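Local coordinates for protein 5-formaminoimidazole-4-carboxamide-1-(beta)-D-ribofuranosyl 5'-monophosphate synthetase (Methanocaldococcus jannaschii, PDB 2R7K) that catalyses the ATP- and formate-dependent, folate-independent formylation of AICAR to FAICAR, a late step of de novo purine biosynthesis, at residues V139-E144 against I198-V203; V153-P158 against A194-E199; N206-Y211 against C295-C300. All coordinates share one frame; numbering follows the deposited sequence. Where two conformers were deposited one is given.

Contact 1: residues V139-E144 against I198-V203; sequences VPKKYE and IEEYVV. With ACP (phosphomethylphosphonic acid adenylate ester), chain E.
Glu200 meets Lys141 through backbone and carboxylate at once, two bonds that join the residue just before the weakly bonded strand 142-143 to strand 197-200. Its amide N gives a hydrogen bond to Lys141 O (2.7 Å), and its side chain returns to the same residue. CB packs against the backbone of Lys141, with CG anti to the backbone N (chi1 170°) and the rest of the chain extended. At the tip OE1 accepts the Lys141 amide hydrogen on its anti lone pair, nearly straight (174°), at 3.0 Å from Lys141 N. The lysine chain, bent at chi3, brings CE to 3.4 Å from Glu200 OE1, while the ammonium stays beyond salt-bridge range. Farther along, Tyr143 N bonds to Ile198 O, and Glu200 N lies at the edge of the Tyr143 ring, near its plane; the Tyr143 hydroxyl is taken by Asp150. Lys142 lies alongside Glu199, its folded chain returning NZ to Pro140 O.

The end of strand 197-200 and the residues after it read the adenine of the ATP analogue through one carboxylate and two backbone groups. N6 donates to Glu199 OE2 (2.8 Å) and also to Glu200 O. Val202 N donates to N1 at 2.8 Å. Pro140 CG approaches N6, and C2 lies over the centre of one face of the Tyr201 ring. This recognition of N6 and N1 forms the adenine pocket of an ATP-grasp enzyme.

Contact 2: residues V153-P158 against A194-E199; sequences VIVKFP and ANAHIE. With ACP (phosphomethylphosphonic acid adenylate ester), chain E.
Ile198 and Val155 form the apolar centre, a non-hydrogen-bonded antiparallel pair whose side chains lie side by side and point the same way. Branching divides the work of the isoleucine: CG1 rests against Val155 CG1 at 4.0 Å, whereas CG2 reaches Val153 CG2 at 3.7 Å. Ala196 CB extends this apolar face, touching Val155 CG1 and coming close to Phe157 CE2 (3.3 Å).

Hydrogen-bonded pairs flank the centre, Ile154 with Glu199 and Lys156 with His197, each with two backbone bonds. Their side chains occupy the other face, where the nucleotide binds. Ile154 CG2 packs on Glu199 CG, and its CD1 lies against one face of the purine, 3.7 Å from N9 of the ATP analogue. With CG anti to the carbonyl carbon (chi1 -57°) and an extended chain beyond, Lys156 carries NZ across to the carboxylate. That ammonium has three partners. It meets Glu199 OE2 at 2.8 Å, approaching from 63° above the carboxylate plane. It also donates to the alpha-phosphate O1A and, at 2.9 Å, to the adenine N7. The salt bridge would be expected to steady both charges, and it joins the base-binding glutamate to the phosphate-binding lysine.

Strand 153-156 continues the sheet on its far side through backbone bonds to strand 166-169, as strand 197-200 does toward 142-143. Phe175 of helix 172-184 packs against Val155, Ala196 and Ile198, while Phe157 meets the ring of Phe167.

Contact 3: residues N206-Y211 against C295-C300; sequences NFCIHY and CLQSLC. With ACP (phosphomethylphosphonic acid adenylate ester), chain E.
Asn206 to His210 pair with Leu299 to Cys295 in regular antiparallel register, the strand axes 4.6 Å apart at closest approach and their directions 164° apart. On this regular frame the side chains add bonds of their own. Asn206, its CG anti to the backbone N (chi1 -176°), turns ND2 to Ser298 O (2.9 Å), which lies in the plane of the amide; the same carbonyl also takes Phe207 N. Ser298 OG answers in kind, donating in the carbonyl plane to a lone pair of Phe207 O at 2.7 Å, beside the Ser298 amide. Asn206 OD1 is bonded to Arg228 N on the next strand.

On the Ser298 face, the Phe207 ring presents its edge to Cys300 CB, and Tyr211 CE2 packs on Leu296 CG at 3.8 Å. The opposite face holds Cys295 SG, 4.2 Å from the centroid of the His210 ring and obliquely placed; His210 NE2 bonds to Asp226. Here too stand Gln297 and Leu299, facing the ATP analogue: Gln297 NE2 donates to the beta-phosphate O1B over 3.3 Å, and Leu299 CD1 lies 3.5 Å from C2 of the adenine.

Two buried carbonyls, Ser298 O and Phe207 O, are thus each satisfied by two donors, next to the Gln297-Cys208 pair. This may limit movement near Gln297, which touches Glu310; both are predicted magnesium ligands, consistent with a role in placing metal and phosphates.

How the contacts relate
The three contacts illustrate how an ATP-grasp enzyme divides a nucleotide site between two sheets. Contacts 1 and 2, with centres about 9 Å apart, share Ile198 and Glu199: strand 197-200 lies between 142-143 and 153-156 in one antiparallel sheet. Contact 3 belongs to a separate five-stranded sheet, its centre about 17 Å from that of contact 1 and about 21 Å from that of contact 2. Along the chain, contacts 1 and 2 both close on strand 197-200, and strand 205-214 follows directly to open contact 3. Leu299 touches Val202 where the sheets approach. The ATP analogue touches all three contacts, so its adenine and phosphates are held from both sheets.

Contact 1: residues V139-E144 against I198-V203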
# COMPACT_ATOMS: atom_id res chain seq x y z
N VAL A 139 22.91 36.13 -1.53
CA VAL A 139 21.91 36.87 -0.77
C VAL A 139 21.63 38.18 -1.50
O VAL A 139 22.39 38.58 -2.39
CB VAL A 139 22.37 37.15 0.67
CG1 VAL A 139 22.32 35.88 1.52
CG2 VAL A 139 23.77 37.75 0.66
N PRO A 140 20.51 38.84 -1.15
CA PRO A 140 20.21 40.16 -1.70
C PRO A 140 21.23 41.20 -1.22
O PRO A 140 21.71 41.11 -0.08
CB PRO A 140 18.83 40.49 -1.12
CG PRO A 140 18.27 39.16 -0.64
CD PRO A 140 19.47 38.38 -0.21
N LYS A 141 21.56 42.18 -2.06
CA LYS A 141 22.43 43.28 -1.63
C LYS A 141 21.80 44.03 -0.46
O LYS A 141 20.61 44.33 -0.47
CB LYS A 141 22.70 44.25 -2.78
CG LYS A 141 23.90 43.89 -3.64
CD LYS A 141 24.02 44.83 -4.84
CE LYS A 141 22.89 44.59 -5.84
NZ LYS A 141 22.82 45.63 -6.91
N LYS A 142 22.61 44.33 0.55
CA LYS A 142 22.12 45.13 1.67
C LYS A 142 22.44 46.61 1.42
O LYS A 142 23.45 46.93 0.80
CB LYS A 142 22.74 44.67 2.98
CG LYS A 142 22.55 43.18 3.27
CD LYS A 142 21.08 42.78 3.21
CE LYS A 142 20.87 41.33 3.65
NZ LYS A 142 21.59 40.36 2.78
N TYR A 143 21.57 47.48 1.90
CA TYR A 143 21.79 48.92 1.82
C TYR A 143 21.78 49.54 3.22
O TYR A 143 20.81 49.41 3.96
CB TYR A 143 20.75 49.59 0.93
CG TYR A 143 20.87 49.17 -0.52
CD1 TYR A 143 21.65 49.90 -1.40
CD2 TYR A 143 20.21 48.04 -0.99
CE1 TYR A 143 21.77 49.52 -2.72
CE2 TYR A 143 20.32 47.65 -2.31
CZ TYR A 143 21.10 48.39 -3.17
OH TYR A 143 21.22 48.00 -4.49
N GLU A 144 22.87 50.23 3.57
CA GLU A 144 23.01 50.80 4.90
C GLU A 144 21.99 51.90 5.21
O GLU A 144 21.47 51.97 6.33
CB GLU A 144 24.43 51.32 5.13
CG GLU A 144 25.47 50.23 5.31
CD GLU A 144 26.85 50.80 5.56
OE1 GLU A 144 27.03 52.03 5.37
OE2 GLU A 144 27.76 50.03 5.94
N ILE A 198 17.03 47.61 4.57
CA ILE A 198 16.84 47.82 3.15
C ILE A 198 17.69 46.84 2.37
O ILE A 198 18.90 46.75 2.59
CB ILE A 198 17.28 49.26 2.74
CG1 ILE A 198 16.65 50.30 3.67
CG2 ILE A 198 16.95 49.55 1.28
CD1 ILE A 198 17.21 51.70 3.49
N GLU A 199 17.06 46.09 1.47
CA GLU A 199 17.83 45.21 0.60
C GLU A 199 17.33 45.19 -0.83
O GLU A 199 16.18 45.52 -1.12
CB GLU A 199 17.88 43.77 1.16
CG GLU A 199 16.52 43.12 1.39
CD GLU A 199 16.63 41.65 1.79
OE1 GLU A 199 17.61 41.29 2.50
OE2 GLU A 199 15.75 40.85 1.41
N GLU A 200 18.22 44.80 -1.73
CA GLU A 200 17.86 44.60 -3.12
C GLU A 200 16.54 43.85 -3.24
O GLU A 200 16.32 42.83 -2.58
CB GLU A 200 18.98 43.81 -3.79
CG GLU A 200 18.67 43.32 -5.18
CD GLU A 200 19.81 42.52 -5.76
OE1 GLU A 200 20.72 42.13 -4.98
OE2 GLU A 200 19.81 42.28 -6.98
N TYR A 201 15.64 44.36 -4.08
CA TYR A 201 14.42 43.63 -4.37
C TYR A 201 14.76 42.63 -5.48
O TYR A 201 15.12 43.02 -6.60
CB TYR A 201 13.30 44.57 -4.80
CG TYR A 201 11.96 43.88 -4.95
CD1 TYR A 201 10.99 43.98 -3.97
CD2 TYR A 201 11.68 43.11 -6.08
CE1 TYR A 201 9.76 43.34 -4.11
CE2 TYR A 201 10.46 42.47 -6.23
CZ TYR A 201 9.50 42.58 -5.24
OH TYR A 201 8.29 41.95 -5.37
N VAL A 202 14.70 41.34 -5.15
CA VAL A 202 15.02 40.30 -6.14
C VAL A 202 13.78 39.93 -6.93
O VAL A 202 12.73 39.63 -6.36
CB VAL A 202 15.66 39.05 -5.48
CG1 VAL A 202 15.93 37.96 -6.53
CG2 VAL A 202 16.96 39.43 -4.77
N VAL A 203 13.88 40.00 -8.25
CA VAL A 203 12.74 39.71 -9.11
C VAL A 203 12.89 38.30 -9.68
O VAL A 203 13.76 38.04 -10.51
CB VAL A 203 12.58 40.75 -10.23
CG1 VAL A 203 11.27 40.53 -10.97
CG2 VAL A 203 12.64 42.16 -9.64
PG ACP E . 7.53 35.77 8.27
O1G ACP E . 6.52 36.67 8.94
O2G ACP E . 8.50 35.13 9.23
O3G ACP E . 6.92 34.81 7.27
PB ACP E . 10.03 36.03 6.68
O1B ACP E . 9.68 34.58 6.42
O2B ACP E . 11.17 36.31 7.64
C3B ACP E . 8.54 36.89 7.26
PA ACP E . 10.68 38.21 4.96
O1A ACP E . 12.16 38.39 4.71
O2A ACP E . 9.94 39.06 5.95
O3A ACP E . 10.44 36.64 5.25
O5' ACP E . 9.94 38.38 3.55
C5' ACP E . 8.52 38.49 3.51
C4' ACP E . 8.15 38.32 2.06
O4' ACP E . 8.64 39.43 1.30
C3' ACP E . 8.82 37.09 1.45
O3' ACP E . 8.05 35.90 1.63
C2' ACP E . 8.96 37.48 -0.01
O2' ACP E . 7.75 37.16 -0.69
C1' ACP E . 9.14 39.00 0.03
N9 ACP E . 10.58 39.31 -0.01
C8 ACP E . 11.41 39.24 1.05
N7 ACP E . 12.67 39.58 0.70
C5 ACP E . 12.66 39.89 -0.61
C6 ACP E . 13.65 40.34 -1.61
N6 ACP E . 14.95 40.53 -1.26
N1 ACP E . 13.22 40.55 -2.87
C2 ACP E . 11.93 40.37 -3.23
N3 ACP E . 10.98 39.96 -2.37
C4 ACP E . 11.27 39.70 -1.08

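Contact 2: residues V153-P158 against A194-E199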
# COMPACT_ATOMS: atom_id res chain seq x y z
N VAL A 153 14.27 48.38 -4.14
CA VAL A 153 14.61 47.71 -2.90
C VAL A 153 13.33 47.33 -2.19
O VAL A 153 12.27 47.90 -2.44
CB VAL A 153 15.46 48.61 -1.96
CG1 VAL A 153 16.83 48.92 -2.57
CG2 VAL A 153 14.71 49.89 -1.61
N ILE A 154 13.43 46.34 -1.31
CA ILE A 154 12.34 46.06 -0.38
C ILE A 154 12.81 46.50 1.00
O ILE A 154 13.99 46.37 1.34
CB ILE A 154 11.94 44.55 -0.40
CG1 ILE A 154 10.77 44.30 0.55
CG2 ILE A 154 13.14 43.67 -0.05
CD1 ILE A 154 10.14 42.93 0.41
N VAL A 155 11.90 47.05 1.79
CA VAL A 155 12.28 47.54 3.11
C VAL A 155 11.50 46.86 4.22
O VAL A 155 10.27 46.88 4.24
CB VAL A 155 12.15 49.08 3.24
CG1 VAL A 155 12.79 49.55 4.55
CG2 VAL A 155 12.82 49.78 2.07
N LYS A 156 12.23 46.27 5.16
CA LYS A 156 11.63 45.48 6.23
C LYS A 156 11.79 46.14 7.60
O LYS A 156 12.89 46.52 8.00
CB LYS A 156 12.25 44.08 6.24
CG LYS A 156 12.11 43.36 4.91
CD LYS A 156 12.97 42.11 4.85
CE LYS A 156 12.77 41.38 3.53
NZ LYS A 156 13.74 40.27 3.32
N PHE A 157 10.67 46.25 8.31
CA PHE A 157 10.68 46.76 9.67
C PHE A 157 10.13 45.68 10.61
O PHE A 157 9.04 45.15 10.38
CB PHE A 157 9.81 48.01 9.79
CG PHE A 157 9.97 48.98 8.65
CD1 PHE A 157 9.24 48.82 7.47
CD2 PHE A 157 10.83 50.06 8.75
CE1 PHE A 157 9.39 49.71 6.42
CE2 PHE A 157 10.97 50.96 7.71
CZ PHE A 157 10.25 50.78 6.54
N PRO A 158 10.89 45.34 11.66
CA PRO A 158 10.32 44.53 12.74
C PRO A 158 9.35 45.36 13.60
O PRO A 158 9.72 45.83 14.67
CB PRO A 158 11.56 44.12 13.57
CG PRO A 158 12.76 44.49 12.73
CD PRO A 158 12.31 45.65 11.90
N ALA A 194 14.01 53.79 11.85
CA ALA A 194 15.46 53.77 12.00
C ALA A 194 15.98 52.34 11.89
O ALA A 194 17.05 52.10 11.34
CB ALA A 194 15.86 54.38 13.34
N ASN A 195 15.19 51.40 12.41
CA ASN A 195 15.51 49.98 12.34
C ASN A 195 15.40 49.43 10.92
O ASN A 195 15.86 48.32 10.63
CB ASN A 195 14.57 49.20 13.28
CG ASN A 195 15.09 47.81 13.62
OD1 ASN A 195 16.22 47.46 13.29
ND2 ASN A 195 14.27 47.03 14.31
N ALA A 196 14.80 50.22 10.03
CA ALA A 196 14.57 49.82 8.64
C ALA A 196 15.72 49.01 8.04
O ALA A 196 16.87 49.46 8.03
CB ALA A 196 14.29 51.04 7.78
N HIS A 197 15.40 47.82 7.55
CA HIS A 197 16.37 47.01 6.82
C HIS A 197 16.06 47.10 5.33
O HIS A 197 14.98 46.73 4.89
CB HIS A 197 16.35 45.55 7.29
CG HIS A 197 17.33 44.68 6.57
ND1 HIS A 197 16.96 43.76 5.62
CD2 HIS A 197 18.68 44.59 6.68
CE1 HIS A 197 18.03 43.13 5.16
NE2 HIS A 197 19.09 43.62 5.79
N ILE A 198 17.03 47.61 4.57
CA ILE A 198 16.84 47.82 3.15
C ILE A 198 17.69 46.84 2.37
O ILE A 198 18.90 46.75 2.59
CB ILE A 198 17.28 49.26 2.74
CG1 ILE A 198 16.65 50.30 3.67
CG2 ILE A 198 16.95 49.55 1.28
CD1 ILE A 198 17.21 51.70 3.49
N GLU A 199 17.06 46.09 1.47
CA GLU A 199 17.83 45.21 0.60
C GLU A 199 17.33 45.19 -0.83
O GLU A 199 16.18 45.52 -1.12
CB GLU A 199 17.88 43.77 1.16
CG GLU A 199 16.52 43.12 1.39
CD GLU A 199 16.63 41.65 1.79
OE1 GLU A 199 17.61 41.29 2.50
OE2 GLU A 199 15.75 40.85 1.41
PG ACP E . 7.53 35.77 8.27
O1G ACP E . 6.52 36.67 8.94
O2G ACP E . 8.50 35.13 9.23
O3G ACP E . 6.92 34.81 7.27
PB ACP E . 10.03 36.03 6.68
O1B ACP E . 9.68 34.58 6.42
O2B ACP E . 11.17 36.31 7.64
C3B ACP E . 8.54 36.89 7.26
PA ACP E . 10.68 38.21 4.96
O1A ACP E . 12.16 38.39 4.71
O2A ACP E . 9.94 39.06 5.95
O3A ACP E . 10.44 36.64 5.25
O5' ACP E . 9.94 38.38 3.55
C5' ACP E . 8.52 38.49 3.51
C4' ACP E . 8.15 38.32 2.06
O4' ACP E . 8.64 39.43 1.30
C3' ACP E . 8.82 37.09 1.45
O3' ACP E . 8.05 35.90 1.63
C2' ACP E . 8.96 37.48 -0.01
O2' ACP E . 7.75 37.16 -0.69
C1' ACP E . 9.14 39.00 0.03
N9 ACP E . 10.58 39.31 -0.01
C8 ACP E . 11.41 39.24 1.05
N7 ACP E . 12.67 39.58 0.70
C5 ACP E . 12.66 39.89 -0.61
C6 ACP E . 13.65 40.34 -1.61
N6 ACP E . 14.95 40.53 -1.26
N1 ACP E . 13.22 40.55 -2.87
C2 ACP E . 11.93 40.37 -3.23
N3 ACP E . 10.98 39.96 -2.37
C4 ACP E . 11.27 39.70 -1.08

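Contact 3: residues N206-Y211 against C295-C300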
# COMPACT_ATOMS: atom_id res chain seq x y z
N ASN A 206 9.71 32.25 -6.35
CA ASN A 206 9.90 31.78 -4.99
C ASN A 206 10.02 30.26 -4.87
O ASN A 206 9.10 29.52 -5.25
CB ASN A 206 8.74 32.25 -4.12
CG ASN A 206 8.91 31.90 -2.65
OD1 ASN A 206 7.93 31.69 -1.95
ND2 ASN A 206 10.15 31.86 -2.18
N PHE A 207 11.14 29.80 -4.34
CA PHE A 207 11.29 28.40 -3.92
C PHE A 207 11.75 28.37 -2.48
O PHE A 207 12.89 28.74 -2.18
CB PHE A 207 12.30 27.68 -4.79
CG PHE A 207 11.93 27.63 -6.24
CD1 PHE A 207 11.17 26.58 -6.74
CD2 PHE A 207 12.34 28.62 -7.11
CE1 PHE A 207 10.83 26.52 -8.08
CE2 PHE A 207 11.99 28.58 -8.45
CZ PHE A 207 11.23 27.52 -8.93
N CYS A 208 10.86 27.98 -1.58
CA CYS A 208 11.24 27.68 -0.20
C CYS A 208 11.64 26.21 -0.14
O CYS A 208 10.81 25.32 -0.21
CB CYS A 208 10.08 27.99 0.75
SG CYS A 208 9.43 29.70 0.55
N ILE A 209 12.94 25.96 -0.04
CA ILE A 209 13.46 24.61 -0.18
C ILE A 209 13.64 23.95 1.18
O ILE A 209 14.33 24.47 2.06
CB ILE A 209 14.77 24.62 -0.98
CG1 ILE A 209 14.52 25.29 -2.34
CG2 ILE A 209 15.31 23.21 -1.16
CD1 ILE A 209 15.78 25.81 -3.02
N HIS A 210 12.98 22.81 1.36
CA HIS A 210 13.02 22.12 2.64
C HIS A 210 14.02 20.97 2.61
O HIS A 210 13.86 19.99 1.87
CB HIS A 210 11.61 21.67 3.05
CG HIS A 210 10.59 22.76 2.98
ND1 HIS A 210 10.41 23.70 3.99
CD2 HIS A 210 9.69 23.08 2.02
CE1 HIS A 210 9.46 24.54 3.64
NE2 HIS A 210 9.00 24.19 2.46
N TYR A 211 15.06 21.11 3.42
CA TYR A 211 16.11 20.10 3.53
C TYR A 211 16.02 19.36 4.86
O TYR A 211 15.40 19.82 5.81
CB TYR A 211 17.50 20.74 3.46
CG TYR A 211 17.84 21.59 2.26
CD1 TYR A 211 18.62 21.08 1.23
CD2 TYR A 211 17.43 22.92 2.18
CE1 TYR A 211 18.96 21.86 0.14
CE2 TYR A 211 17.76 23.71 1.08
CZ TYR A 211 18.52 23.18 0.07
OH TYR A 211 18.86 23.95 -1.01
N CYS A 295 15.31 25.14 6.14
CA CYS A 295 14.72 25.70 4.93
C CYS A 295 15.54 26.87 4.40
O CYS A 295 15.92 27.76 5.16
CB CYS A 295 13.29 26.16 5.22
SG CYS A 295 12.42 26.86 3.83
N LEU A 296 15.84 26.85 3.10
CA LEU A 296 16.31 28.05 2.41
C LEU A 296 15.16 28.67 1.64
O LEU A 296 14.59 28.04 0.76
CB LEU A 296 17.45 27.72 1.44
CG LEU A 296 18.76 27.24 2.06
CD1 LEU A 296 19.78 27.10 0.96
CD2 LEU A 296 19.24 28.19 3.14
N GLN A 297 14.80 29.90 1.99
CA GLN A 297 13.74 30.62 1.29
C GLN A 297 14.36 31.50 0.22
O GLN A 297 15.03 32.49 0.51
CB GLN A 297 12.93 31.45 2.29
CG GLN A 297 12.31 30.60 3.38
CD GLN A 297 12.06 31.38 4.64
OE1 GLN A 297 12.65 31.11 5.69
NE2 GLN A 297 11.17 32.36 4.56
N SER A 298 14.16 31.12 -1.03
CA SER A 298 14.92 31.72 -2.10
C SER A 298 14.07 32.33 -3.22
O SER A 298 12.86 32.12 -3.29
CB SER A 298 15.89 30.69 -2.68
OG SER A 298 15.18 29.65 -3.32
N LEU A 299 14.73 33.11 -4.07
CA LEU A 299 14.11 33.63 -5.26
C LEU A 299 15.02 33.29 -6.41
O LEU A 299 16.23 33.47 -6.33
CB LEU A 299 13.91 35.14 -5.15
CG LEU A 299 12.85 35.56 -4.14
CD1 LEU A 299 13.00 37.03 -3.74
CD2 LEU A 299 11.45 35.25 -4.68
N CYS A 300 14.44 32.76 -7.48
CA CYS A 300 15.23 32.38 -8.63
C CYS A 300 15.18 33.50 -9.68
O CYS A 300 14.15 33.74 -10.29
CB CYS A 300 14.73 31.06 -9.23
SG CYS A 300 15.80 30.42 -10.54
PG ACP E . 7.53 35.77 8.27
O1G ACP E . 6.52 36.67 8.94
O2G ACP E . 8.50 35.13 9.23
O3G ACP E . 6.92 34.81 7.27
PB ACP E . 10.03 36.03 6.68
O1B ACP E . 9.68 34.58 6.42
O2B ACP E . 11.17 36.31 7.64
C3B ACP E . 8.54 36.89 7.26
PA ACP E . 10.68 38.21 4.96
O1A ACP E . 12.16 38.39 4.71
O2A ACP E . 9.94 39.06 5.95
O3A ACP E . 10.44 36.64 5.25
O5' ACP E . 9.94 38.38 3.55
C5' ACP E . 8.52 38.49 3.51
C4' ACP E . 8.15 38.32 2.06
O4' ACP E . 8.64 39.43 1.30
C3' ACP E . 8.82 37.09 1.45
O3' ACP E . 8.05 35.90 1.63
C2' ACP E . 8.96 37.48 -0.01
O2' ACP E . 7.75 37.16 -0.69
C1' ACP E . 9.14 39.00 0.03
N9 ACP E . 10.58 39.31 -0.01
C8 ACP E . 11.41 39.24 1.05
N7 ACP E . 12.67 39.58 0.70
C5 ACP E . 12.66 39.89 -0.61
C6 ACP E . 13.65 40.34 -1.61
N6 ACP E . 14.95 40.53 -1.26
N1 ACP E . 13.22 40.55 -2.87
C2 ACP E . 11.93 40.37 -3.23
N3 ACP E . 10.98 39.96 -2.37
C4 ACP E . 11.27 39.70 -1.08